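Local coordinates for protein Succinylglutamatedesuccinylase/aspartoacylase (Rhodobacter sphaeroides 2.4.1, PDB 3CDX) that probably hydrolyses amide or ester bonds as a metal-dependent enzyme of the succinylglutamate desuccinylase/aspartoacylase family, and binds a calcium ion, at residues T55-G60 against S136-M141; S74-R79 against G232-L237; G87-L92 against M240-G245; H164-P169 against A173-A178. All blocks are in the same frame, centred on the assembly; numbering follows the deposited sequence.

Contact 1: residues T55-G60 against S136-M141; sequences TVLLTG and SVILPM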
loop_
_atom_site.group_PDB
_atom_site.type_symbol
_atom_site.label_atom_id
_atom_site.label_comp_id
_atom_site.label_asym_id
_atom_site.label_seq_id
_atom_site.Cartn_x
_atom_site.Cartn_y
_atom_site.Cartn_z
ATOM N N THR A 55 -18.951 39.417 -10.962
ATOM C CA THR A 55 -18.016 38.335 -11.241
ATOM C C THR A 55 -18.733 37.029 -10.949
ATOM O O THR A 55 -19.276 36.872 -9.863
ATOM C CB THR A 55 -16.716 38.458 -10.413
ATOM O OG1 THR A 55 -15.954 39.595 -10.866
ATOM C CG2 THR A 55 -15.830 37.156 -10.548
ATOM N N VAL A 56 -18.723 36.108 -11.922
ATOM C CA VAL A 56 -19.248 34.754 -11.718
ATOM C C VAL A 56 -18.114 33.750 -11.618
ATOM O O VAL A 56 -17.311 33.624 -12.521
ATOM C CB VAL A 56 -20.206 34.338 -12.870
ATOM C CG1 VAL A 56 -20.649 32.895 -12.703
ATOM C CG2 VAL A 56 -21.415 35.325 -12.948
ATOM N N LEU A 57 -18.059 33.019 -10.508
ATOM C CA LEU A 57 -17.002 32.025 -10.333
ATOM C C LEU A 57 -17.591 30.635 -10.478
ATOM O O LEU A 57 -18.543 30.279 -9.767
ATOM C CB LEU A 57 -16.287 32.214 -8.995
ATOM C CG LEU A 57 -15.401 31.078 -8.450
ATOM C CD1 LEU A 57 -14.118 30.855 -9.286
ATOM C CD2 LEU A 57 -15.087 31.329 -6.981
ATOM N N LEU A 58 -16.994 29.857 -11.387
ATOM C CA LEU A 58 -17.455 28.517 -11.788
ATOM C C LEU A 58 -16.364 27.509 -11.448
ATOM O O LEU A 58 -15.232 27.606 -11.973
ATOM C CB LEU A 58 -17.766 28.480 -13.305
ATOM C CG LEU A 58 -18.868 29.450 -13.794
ATOM C CD1 LEU A 58 -18.975 29.422 -15.259
ATOM C CD2 LEU A 58 -20.225 29.213 -13.113
ATOM N N THR A 59 -16.656 26.605 -10.516
ATOM C CA THR A 59 -15.650 25.627 -10.112
ATOM C C THR A 59 -16.147 24.228 -10.384
ATOM O O THR A 59 -17.342 23.954 -10.224
ATOM C CB THR A 59 -15.214 25.770 -8.598
ATOM O OG1 THR A 59 -16.370 25.756 -7.735
ATOM C CG2 THR A 59 -14.428 27.064 -8.399
ATOM N N GLY A 60 -15.238 23.356 -10.826
ATOM C CA GLY A 60 -15.518 21.943 -10.994
ATOM C C GLY A 60 -14.351 21.092 -10.502
ATOM O O GLY A 60 -13.252 21.605 -10.287
ATOM N N SER A 136 -9.155 32.026 -0.004
ATOM C CA SER A 136 -8.504 33.309 0.254
ATOM C C SER A 136 -8.100 34.097 -0.979
ATOM O O SER A 136 -7.974 35.288 -0.895
ATOM C CB SER A 136 -7.258 33.096 1.133
ATOM O OG SER A 136 -7.704 32.652 2.397
ATOM N N VAL A 137 -7.837 33.440 -2.102
ATOM C CA VAL A 137 -7.333 34.149 -3.275
ATOM C C VAL A 137 -8.397 34.256 -4.364
ATOM O O VAL A 137 -8.599 35.315 -4.951
ATOM C CB VAL A 137 -6.063 33.457 -3.846
ATOM C CG1 VAL A 137 -5.551 34.155 -5.125
ATOM C CG2 VAL A 137 -4.946 33.377 -2.753
ATOM N N ILE A 138 -9.067 33.149 -4.666
ATOM C CA ILE A 138 -9.995 33.149 -5.806
ATOM C C ILE A 138 -11.379 33.621 -5.356
ATOM O O ILE A 138 -11.934 34.569 -5.916
ATOM C CB ILE A 138 -10.046 31.724 -6.493
ATOM C CG1 ILE A 138 -8.653 31.333 -7.033
ATOM C CG2 ILE A 138 -11.111 31.674 -7.566
ATOM C CD1 ILE A 138 -8.025 32.303 -8.117
ATOM N N LEU A 139 -11.915 32.970 -4.328
ATOM C CA LEU A 139 -13.305 33.230 -3.868
ATOM C C LEU A 139 -13.707 34.699 -3.546
ATOM O O LEU A 139 -14.802 35.112 -3.924
ATOM C CB LEU A 139 -13.681 32.284 -2.734
ATOM C CG LEU A 139 -15.082 32.383 -2.168
ATOM C CD1 LEU A 139 -16.104 32.273 -3.347
ATOM C CD2 LEU A 139 -15.319 31.344 -1.052
ATOM N N PRO A 140 -12.830 35.493 -2.886
ATOM C CA PRO A 140 -13.234 36.891 -2.620
ATOM C C PRO A 140 -13.541 37.725 -3.875
ATOM O O PRO A 140 -14.145 38.782 -3.767
ATOM C CB PRO A 140 -12.004 37.483 -1.875
ATOM C CG PRO A 140 -11.332 36.245 -1.260
ATOM C CD PRO A 140 -11.490 35.207 -2.329
ATOM N N MET A 141 -13.082 37.305 -5.049
ATOM C CA MET A 141 -13.364 38.081 -6.284
ATOM C C MET A 141 -14.819 37.931 -6.780
ATOM O O MET A 141 -15.260 38.688 -7.618
ATOM C CB MET A 141 -12.406 37.691 -7.400
ATOM C CG MET A 141 -10.967 38.287 -7.270
ATOM S SD MET A 141 -9.890 37.794 -8.637
ATOM C CE MET A 141 -9.549 36.067 -8.289
#

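Contact 2: residues S74-R79 against G232-L237; sequences SDLARR and GILNVL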
loop_
_atom_site.group_PDB
_atom_site.type_symbol
_atom_site.label_atom_id
_atom_site.label_comp_id
_atom_site.label_asym_id
_atom_site.label_seq_id
_atom_site.Cartn_x
_atom_site.Cartn_y
_atom_site.Cartn_z
ATOM N N SER A 74 -14.761 23.387 -18.536
ATOM C CA SER A 74 -13.632 23.443 -19.449
ATOM C C SER A 74 -14.090 23.734 -20.868
ATOM O O SER A 74 -13.398 24.432 -21.632
ATOM C CB SER A 74 -12.779 22.166 -19.386
ATOM O OG SER A 74 -13.432 21.072 -19.985
ATOM N N ASP A 75 -15.250 23.190 -21.232
ATOM C CA ASP A 75 -15.865 23.513 -22.524
ATOM C C ASP A 75 -16.172 25.026 -22.636
ATOM O O ASP A 75 -15.840 25.657 -23.637
ATOM C CB ASP A 75 -17.130 22.647 -22.714
ATOM C CG ASP A 75 -17.882 22.967 -24.017
ATOM O OD1 ASP A 75 -17.345 22.627 -25.094
ATOM O OD2 ASP A 75 -19.011 23.529 -23.942
ATOM N N LEU A 76 -16.787 25.610 -21.599
ATOM C CA LEU A 76 -17.146 27.034 -21.635
ATOM C C LEU A 76 -15.884 27.863 -21.655
ATOM O O LEU A 76 -15.790 28.870 -22.389
ATOM C CB LEU A 76 -18.074 27.442 -20.473
ATOM C CG LEU A 76 -18.555 28.907 -20.434
ATOM C CD1 LEU A 76 -19.303 29.327 -21.731
ATOM C CD2 LEU A 76 -19.387 29.200 -19.167
ATOM N N ALA A 77 -14.878 27.394 -20.901
ATOM C CA ALA A 77 -13.617 28.112 -20.792
ATOM C C ALA A 77 -12.911 28.208 -22.130
ATOM O O ALA A 77 -12.225 29.198 -22.412
ATOM C CB ALA A 77 -12.689 27.460 -19.701
ATOM N N ARG A 78 -13.047 27.171 -22.950
ATOM C CA ARG A 78 -12.395 27.144 -24.251
ATOM C C ARG A 78 -13.083 28.069 -25.283
ATOM O O ARG A 78 -12.415 28.610 -26.165
ATOM C CB ARG A 78 -12.315 25.694 -24.788
ATOM C CG ARG A 78 -11.502 25.534 -26.073
ATOM C CD ARG A 78 -11.322 24.057 -26.492
ATOM N NE ARG A 78 -12.591 23.343 -26.592
ATOM C CZ ARG A 78 -13.368 23.362 -27.672
ATOM N NH1 ARG A 78 -13.011 24.066 -28.736
ATOM N NH2 ARG A 78 -14.519 22.702 -27.681
ATOM N N ARG A 79 -14.407 28.205 -25.159
ATOM C CA ARG A 79 -15.269 28.864 -26.156
ATOM C C ARG A 79 -15.565 30.344 -25.866
ATOM O O ARG A 79 -15.583 31.159 -26.790
ATOM C CB ARG A 79 -16.603 28.135 -26.275
ATOM C CG ARG A 79 -16.561 26.787 -27.009
ATOM C CD ARG A 79 -17.961 26.114 -26.957
ATOM N NE ARG A 79 -17.914 24.662 -27.188
ATOM C CZ ARG A 79 -18.960 23.903 -27.554
ATOM N NH1 ARG A 79 -20.170 24.440 -27.754
ATOM N NH2 ARG A 79 -18.791 22.601 -27.741
ATOM N N GLY A 232 -26.950 25.214 -17.613
ATOM C CA GLY A 232 -27.162 25.931 -16.350
ATOM C C GLY A 232 -26.168 27.038 -16.129
ATOM O O GLY A 232 -26.512 28.083 -15.558
ATOM N N ILE A 233 -24.917 26.814 -16.540
ATOM C CA ILE A 233 -23.902 27.827 -16.341
ATOM C C ILE A 233 -24.060 29.017 -17.284
ATOM O O ILE A 233 -23.821 30.150 -16.868
ATOM C CB ILE A 233 -22.439 27.263 -16.281
ATOM C CG1 ILE A 233 -21.987 26.612 -17.596
ATOM C CG2 ILE A 233 -22.316 26.261 -15.090
ATOM C CD1 ILE A 233 -20.512 26.077 -17.559
ATOM N N LEU A 234 -24.465 28.754 -18.529
ATOM C CA LEU A 234 -24.856 29.823 -19.470
ATOM C C LEU A 234 -26.034 30.620 -18.922
ATOM O O LEU A 234 -25.981 31.835 -18.902
ATOM C CB LEU A 234 -25.266 29.250 -20.831
ATOM C CG LEU A 234 -24.176 28.755 -21.765
ATOM C CD1 LEU A 234 -24.841 28.084 -22.975
ATOM C CD2 LEU A 234 -23.241 29.879 -22.195
ATOM N N ASN A 235 -27.085 29.913 -18.495
ATOM C CA ASN A 235 -28.246 30.513 -17.835
ATOM C C ASN A 235 -27.861 31.381 -16.642
ATOM O O ASN A 235 -28.417 32.468 -16.449
ATOM C CB ASN A 235 -29.206 29.443 -17.322
ATOM C CG ASN A 235 -30.065 28.820 -18.408
ATOM O OD1 ASN A 235 -30.020 29.213 -19.571
ATOM N ND2 ASN A 235 -30.842 27.816 -18.022
ATOM N N VAL A 236 -26.917 30.912 -15.828
ATOM C CA VAL A 236 -26.524 31.673 -14.676
ATOM C C VAL A 236 -25.881 32.985 -15.163
ATOM O O VAL A 236 -26.138 34.053 -14.600
ATOM C CB VAL A 236 -25.596 30.914 -13.733
ATOM C CG1 VAL A 236 -24.812 31.903 -12.932
ATOM C CG2 VAL A 236 -26.434 30.004 -12.755
ATOM N N LEU A 237 -25.066 32.900 -16.213
ATOM C CA LEU A 237 -24.405 34.096 -16.757
ATOM C C LEU A 237 -25.412 35.110 -17.325
ATOM O O LEU A 237 -25.216 36.332 -17.215
ATOM C CB LEU A 237 -23.432 33.698 -17.859
ATOM C CG LEU A 237 -22.170 32.916 -17.468
ATOM C CD1 LEU A 237 -21.227 32.770 -18.701
ATOM C CD2 LEU A 237 -21.435 33.548 -16.278
#

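Contact 3: residues G87-L92 against M240-G245; sequences GRVIML and MGVIEG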
loop_
_atom_site.group_PDB
_atom_site.type_symbol
_atom_site.label_atom_id
_atom_site.label_comp_id
_atom_site.label_asym_id
_atom_site.label_seq_id
_atom_site.Cartn_x
_atom_site.Cartn_y
_atom_site.Cartn_z
ATOM N N GLY A 87 -18.736 42.132 -17.417
ATOM C CA GLY A 87 -18.363 41.744 -16.080
ATOM C C GLY A 87 -17.142 40.839 -16.125
ATOM O O GLY A 87 -16.169 41.122 -16.828
ATOM N N ARG A 88 -17.205 39.730 -15.384
ATOM C CA ARG A 88 -16.036 38.852 -15.235
ATOM C C ARG A 88 -16.465 37.429 -14.923
ATOM O O ARG A 88 -17.312 37.207 -14.048
ATOM C CB ARG A 88 -15.074 39.378 -14.164
ATOM C CG ARG A 88 -13.732 38.607 -14.104
ATOM C CD ARG A 88 -12.687 39.270 -13.196
ATOM N NE ARG A 88 -13.281 39.642 -11.916
ATOM C CZ ARG A 88 -12.649 40.292 -10.947
ATOM N NH1 ARG A 88 -13.305 40.592 -9.837
ATOM N NH2 ARG A 88 -11.376 40.649 -11.080
ATOM N N VAL A 89 -15.875 36.491 -15.675
ATOM C CA VAL A 89 -16.072 35.040 -15.504
ATOM C C VAL A 89 -14.711 34.384 -15.174
ATOM O O VAL A 89 -13.753 34.505 -15.938
ATOM C CB VAL A 89 -16.678 34.384 -16.757
ATOM C CG1 VAL A 89 -17.022 32.899 -16.492
ATOM C CG2 VAL A 89 -17.958 35.164 -17.216
ATOM N N ILE A 90 -14.654 33.743 -14.009
ATOM C CA ILE A 90 -13.503 32.940 -13.567
ATOM C C ILE A 90 -13.885 31.453 -13.551
ATOM O O ILE A 90 -14.851 31.064 -12.884
ATOM C CB ILE A 90 -13.017 33.426 -12.195
ATOM C CG1 ILE A 90 -12.646 34.925 -12.285
ATOM C CG2 ILE A 90 -11.779 32.548 -11.660
ATOM C CD1 ILE A 90 -12.543 35.614 -10.969
ATOM N N MET A 91 -13.115 30.630 -14.266
ATOM C CA MET A 91 -13.449 29.211 -14.542
ATOM C C MET A 91 -12.308 28.304 -14.119
ATOM O O MET A 91 -11.212 28.418 -14.648
ATOM C CB MET A 91 -13.775 29.004 -16.032
ATOM C CG MET A 91 -15.115 29.722 -16.444
ATOM S SD MET A 91 -15.386 30.005 -18.227
ATOM C CE MET A 91 -14.050 31.165 -18.533
ATOM N N LEU A 92 -12.561 27.466 -13.102
ATOM C CA LEU A 92 -11.602 26.435 -12.648
ATOM C C LEU A 92 -12.319 25.143 -12.795
ATOM O O LEU A 92 -12.962 24.708 -11.855
ATOM C CB LEU A 92 -11.152 26.634 -11.174
ATOM C CG LEU A 92 -10.138 27.770 -10.975
ATOM C CD1 LEU A 92 -10.850 29.141 -10.942
ATOM C CD2 LEU A 92 -9.278 27.620 -9.709
ATOM N N MET A 240 -27.251 36.817 -14.561
ATOM C CA MET A 240 -26.510 37.833 -13.852
ATOM C C MET A 240 -26.234 39.046 -14.731
ATOM O O MET A 240 -25.676 40.039 -14.247
ATOM C CB MET A 240 -25.215 37.248 -13.270
ATOM C CG MET A 240 -25.486 36.267 -12.135
ATOM S SD MET A 240 -26.090 36.927 -10.569
ATOM C CE MET A 240 -24.636 37.891 -10.134
ATOM N N GLY A 241 -26.619 38.937 -16.009
ATOM C CA GLY A 241 -26.429 39.988 -17.012
ATOM C C GLY A 241 -25.016 40.110 -17.540
ATOM O O GLY A 241 -24.608 41.175 -18.020
ATOM N N VAL A 242 -24.258 39.013 -17.467
ATOM C CA VAL A 242 -22.850 38.987 -17.893
ATOM C C VAL A 242 -22.752 38.660 -19.393
ATOM O O VAL A 242 -21.863 39.124 -20.078
ATOM C CB VAL A 242 -22.011 38.003 -16.995
ATOM C CG1 VAL A 242 -20.580 37.847 -17.483
ATOM C CG2 VAL A 242 -22.035 38.475 -15.566
ATOM N N ILE A 243 -23.684 37.856 -19.893
ATOM C CA ILE A 243 -23.795 37.630 -21.315
ATOM C C ILE A 243 -25.244 37.853 -21.730
ATOM O O ILE A 243 -26.149 37.841 -20.897
ATOM C CB ILE A 243 -23.320 36.199 -21.742
ATOM C CG1 ILE A 243 -24.376 35.154 -21.389
ATOM C CG2 ILE A 243 -21.952 35.866 -21.097
ATOM C CD1 ILE A 243 -24.005 33.732 -21.739
ATOM N N GLU A 244 -25.452 38.018 -23.035
ATOM C CA GLU A 244 -26.761 38.373 -23.593
ATOM C C GLU A 244 -27.743 37.185 -23.545
ATOM O O GLU A 244 -27.370 36.018 -23.774
ATOM C CB GLU A 244 -26.597 38.902 -25.030
ATOM C CG GLU A 244 -25.630 40.118 -25.160
ATOM C CD GLU A 244 -24.990 40.276 -26.581
ATOM O OE1 GLU A 244 -25.748 40.615 -27.534
ATOM O OE2 GLU A 244 -23.730 40.071 -26.729
ATOM N N GLY A 245 -28.995 37.497 -23.220
ATOM C CA GLY A 245 -30.074 36.556 -23.385
ATOM C C GLY A 245 -30.784 36.326 -22.092
ATOM O O GLY A 245 -30.488 36.980 -21.095
#

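Contact 4: residues H164-P169 against A173-A178; sequences HYLADP and ARTLAA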
loop_
_atom_site.group_PDB
_atom_site.type_symbol
_atom_site.label_atom_id
_atom_site.label_comp_id
_atom_site.label_asym_id
_atom_site.label_seq_id
_atom_site.Cartn_x
_atom_site.Cartn_y
_atom_site.Cartn_z
ATOM N N HIS A 164 -28.123 25.709 0.840
ATOM C CA HIS A 164 -28.628 25.631 2.221
ATOM C C HIS A 164 -29.807 26.570 2.408
ATOM O O HIS A 164 -30.064 27.452 1.570
ATOM C CB HIS A 164 -27.524 25.946 3.220
ATOM C CG HIS A 164 -26.365 25.022 3.115
ATOM N ND1 HIS A 164 -25.078 25.460 2.907
ATOM C CD2 HIS A 164 -26.306 23.670 3.134
ATOM C CE1 HIS A 164 -24.267 24.420 2.828
ATOM N NE2 HIS A 164 -24.989 23.320 2.955
ATOM N N TYR A 165 -30.544 26.369 3.495
ATOM C CA TYR A 165 -31.559 27.328 3.866
ATOM C C TYR A 165 -30.784 28.480 4.499
ATOM O O TYR A 165 -29.914 28.274 5.357
ATOM C CB TYR A 165 -32.552 26.720 4.853
ATOM C CG TYR A 165 -33.740 27.617 5.175
ATOM C CD1 TYR A 165 -34.815 27.714 4.296
ATOM C CD2 TYR A 165 -33.786 28.366 6.357
ATOM C CE1 TYR A 165 -35.898 28.513 4.567
ATOM C CE2 TYR A 165 -34.883 29.182 6.638
ATOM C CZ TYR A 165 -35.935 29.244 5.728
ATOM O OH TYR A 165 -37.039 30.039 5.955
ATOM N N LEU A 166 -31.052 29.685 4.024
ATOM C CA LEU A 166 -30.385 30.850 4.538
ATOM C C LEU A 166 -31.372 31.553 5.461
ATOM O O LEU A 166 -32.505 31.823 5.059
ATOM C CB LEU A 166 -29.925 31.746 3.376
ATOM C CG LEU A 166 -29.006 31.015 2.369
ATOM C CD1 LEU A 166 -28.860 31.797 1.085
ATOM C CD2 LEU A 166 -27.621 30.665 2.952
ATOM N N ALA A 167 -30.945 31.815 6.702
ATOM C CA ALA A 167 -31.785 32.496 7.685
ATOM C C ALA A 167 -32.201 33.849 7.149
ATOM O O ALA A 167 -33.319 34.307 7.415
ATOM C CB ALA A 167 -31.047 32.659 9.009
ATOM N N ASP A 168 -31.302 34.454 6.368
ATOM C CA ASP A 168 -31.487 35.761 5.755
ATOM C C ASP A 168 -32.409 35.668 4.527
ATOM O O ASP A 168 -32.030 35.101 3.516
ATOM C CB ASP A 168 -30.095 36.297 5.369
ATOM C CG ASP A 168 -30.126 37.667 4.663
ATOM O OD1 ASP A 168 -31.169 38.114 4.137
ATOM O OD2 ASP A 168 -29.047 38.290 4.622
ATOM N N PRO A 169 -33.635 36.208 4.634
ATOM C CA PRO A 169 -34.669 36.085 3.595
ATOM C C PRO A 169 -34.415 36.761 2.263
ATOM O O PRO A 169 -34.907 36.260 1.259
ATOM C CB PRO A 169 -35.929 36.665 4.266
ATOM C CG PRO A 169 -35.638 36.572 5.764
ATOM C CD PRO A 169 -34.160 36.864 5.847
ATOM N N ALA A 173 -34.085 34.660 -1.219
ATOM C CA ALA A 173 -34.760 35.003 -2.469
ATOM C C ALA A 173 -33.761 35.116 -3.601
ATOM O O ALA A 173 -34.014 34.672 -4.733
ATOM C CB ALA A 173 -35.518 36.317 -2.319
ATOM N N ARG A 174 -32.635 35.756 -3.309
ATOM C CA ARG A 174 -31.624 35.972 -4.318
ATOM C C ARG A 174 -30.993 34.654 -4.777
ATOM O O ARG A 174 -30.728 34.470 -5.958
ATOM C CB ARG A 174 -30.554 36.893 -3.772
ATOM C CG ARG A 174 -29.892 37.626 -4.886
ATOM C CD ARG A 174 -28.833 38.593 -4.432
ATOM N NE ARG A 174 -28.012 38.923 -5.593
ATOM C CZ ARG A 174 -26.765 39.365 -5.522
ATOM N NH1 ARG A 174 -26.190 39.535 -4.328
ATOM N NH2 ARG A 174 -26.088 39.620 -6.641
ATOM N N THR A 175 -30.745 33.755 -3.829
ATOM C CA THR A 175 -30.189 32.436 -4.136
ATOM C C THR A 175 -31.239 31.542 -4.822
ATOM O O THR A 175 -30.949 30.937 -5.857
ATOM C CB THR A 175 -29.573 31.751 -2.895
ATOM O OG1 THR A 175 -28.735 32.697 -2.188
ATOM C CG2 THR A 175 -28.752 30.488 -3.333
ATOM N N LEU A 176 -32.468 31.535 -4.305
ATOM C CA LEU A 176 -33.580 30.813 -4.972
ATOM C C LEU A 176 -33.755 31.204 -6.434
ATOM O O LEU A 176 -33.959 30.354 -7.313
ATOM C CB LEU A 176 -34.886 31.007 -4.215
ATOM C CG LEU A 176 -35.019 30.266 -2.877
ATOM C CD1 LEU A 176 -36.225 30.806 -2.116
ATOM C CD2 LEU A 176 -35.127 28.749 -3.096
ATOM N N ALA A 177 -33.608 32.487 -6.696
ATOM C CA ALA A 177 -33.754 33.012 -8.043
ATOM C C ALA A 177 -32.634 32.558 -8.957
ATOM O O ALA A 177 -32.844 32.364 -10.155
ATOM C CB ALA A 177 -33.794 34.525 -8.001
ATOM N N ALA A 178 -31.423 32.433 -8.417
ATOM C CA ALA A 178 -30.301 31.998 -9.243
ATOM C C ALA A 178 -30.470 30.514 -9.565
ATOM O O ALA A 178 -30.201 30.082 -10.687
ATOM C CB ALA A 178 -28.953 32.292 -8.540
#

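Contact 1: residues T55-G60 against S136-M141
Leu-57 reaches from strand 55-60 into the angle between Ile-138 and Leu-139, a worked example of how one branched side chain can join a strand to the end of a helix. Its CB points at the helix end but stays 5.4 Å from Ile-138 CG2. CG, set opposite the backbone N (chi1 164°), comes within 4.4 Å of that same methyl. The two tips then divide the neighbours: CD1 lies 3.6 Å from Ile-138 CG2, while CD2 meets Leu-139 CD1 at 3.9 Å and still touches Ile-138 CG2. Both partners lie roughly perpendicular to the leucine, so single methyls abut and no chain lies alongside another. Ile-138 offers its short CG2 branch, and the longer CG1 arm leads away; the side chain also touches Phe-17.

At the start of the strand the contact is of another kind. The Met-141 carbonyl O sits over the branch point of Thr-55, 3.2 Å from CB and almost equally near CG2 and OG1. The approach to OG1 is badly angled for a hydrogen bond, and that hydroxyl is instead bonded to Arg-88 NE. The 3-10 turn presenting the carbonyl is tied by Met-141 N to Ile-138 O at 3.1 Å.

Strand 55-60 runs parallel between strands 87-92 and 144-148, and the end of helix 126-138 and its following turn pack on the face displaying Thr-55 and Leu-57. With no hydrogen bond passing directly between strand and turn, adhesion here rests on buried methyl contacts and on the carbonyl packed against Thr-55, whose polar atom is satisfied from within the sheet.

Contact 2: residues S74-R79 against G232-L237
Leu-76 is the one residue of 74-79 that touches helix 232-237, and it meets three side chains there: Ile-233, Leu-234 and Leu-237. The segment axes pass 11.6 Å apart at 55°, and the gap is bridged by side chains alone, with no backbone contact.

In Leu-76, CG lies trans to the backbone N (chi1 -178°), which carries both methyls across the gap. CD2 faces Ile-233 CD1 at 3.7 Å, the two side chains meeting tip to tip, and also contacts Leu-237 CD1 at 4.0 Å. CD1 meets Leu-234 CD2, also at 4.0 Å, the two side chains crossing at a slant. Ile-233 is the unusual conformer: its CG1 is wedged between backbone N and carbonyl carbon (chi1 64°), from where the stretched arm delivers CD1 to the leucine.

Within 74-79, Arg-79 folds back over Asp-75. Its NE is 3.0 Å from OD1, and OD2 stands over the guanidinium face; Arg-78 adds a longer ion pair to the same carboxylate.

Leu-58 of strand 55-60 touches both Leu-76 and Ile-233, so the two helices lie side by side on one face of the central sheet, an arrangement typical of the alpha/beta fold of zinc exopeptidase-like domains.

Contact 3: residues G87-L92 against M240-G245
Val-242 meets Val-89 methyl to methyl, bringing the turn after helix 223-239 against the face of strand 87-92, near its start. The turn is entered through Met-240, whose side chain lies on Pro-54, just ahead of strand 55-60. Gly-241 then leaves the helical path with a positive phi of 77°, and two backbone bonds run back into the last turn of the helix. One of them joins Val-242 N to Leu-237 O. This is a Schellman motif, the classic way of ending a helix at a glycine, and here it turns the next residue inward.

Val-242 carries the contact. CG1 is trans to the backbone N (chi1 175°) and reaches Val-89 CG2 at 3.8 Å, the two side chains meeting at a slant. The same methyl stands 4.4 Å from Arg-88 N, above the strand backbone. Val-242 also shields part of Gly-87, which presents backbone alone to it, with backbone angles (phi 133°) that a residue with a side chain would hardly adopt. The side chain of Arg-88 starts off on the far side of the strand, where its NH2 bonds Phe-17 O. Val-89 also rests on Leu-237 and Leu-80, so the turn extends the apolar cover that helix 223-239 begins.

Ile-243 turns back onto its own helix, against Leu-234 and Lys-238, with its CD1 packed on Leu-237 CB.

Contact 4: residues H164-P169 against A173-A178
Leu-166 and Thr-175 meet nearly at right angles where the loop after strand 160-163 turns into helix 169-182. The junction is a capped helix start: Asp-168 occupies the N-cap position, its OD1 making weak hydrogen bonds to the backbone N of Ala-170 and Leu-171, and Pro-169 is the first helical residue. It is an example of a loop that leans on the very helix it introduces.

Leu-166 points at the helix and touches it with one methyl. Leu-166 CD1 comes across the threonine, 3.4 Å from Thr-175 OG1 and 4.0 Å from Thr-175 CB. With chi1 at -47°, OG1 is swung back along the helix and bonds Leu-171 O, so the leucine packs against a polar atom whose needs are met one turn earlier. The threonine's side chain also rests on Met-163, Val-209 and Leu-211, which places this buried residue between the helix and strands 160-163 and 209-214. The loop has its own polar tie to the helix, since Leu-166 O accepts a bond from Arg-172 NH1.

Further out, the contact is the first turn of the helix itself and lies at the surface. Ala-173 has its CB 3.6 Å from Pro-169 O. That carbonyl accepts an i to i+4 bond of the opening turn, from Ala-173 N to Pro-169 O at 3.1 Å, nearly straight at the hydrogen (159°), with the donor nitrogen lying above the carbonyl plane, 38° out of it.

How the contacts relate
Contacts 1, 2 and 3 share one buried neighbourhood and alternate along the chain, whereas contact 4 is local and partly exposed. Strands 55-60 and 87-92, hydrogen-bonded to each other, link contacts 1 and 3. Thr-55 and Leu-57 face the turn of contact 1, while Val-56 and Leu-58 face the helices of contact 2, so the same strand is packed on both sides. Contacts 2 and 3 both involve helix 223-239 or its exit, about 8 Å apart between centres. These three join their segments mainly through apolar side chains, without direct hydrogen bonds. Contact 4, about 19 to 23 Å from the others between centres, has a backbone hydrogen bond across its segments instead.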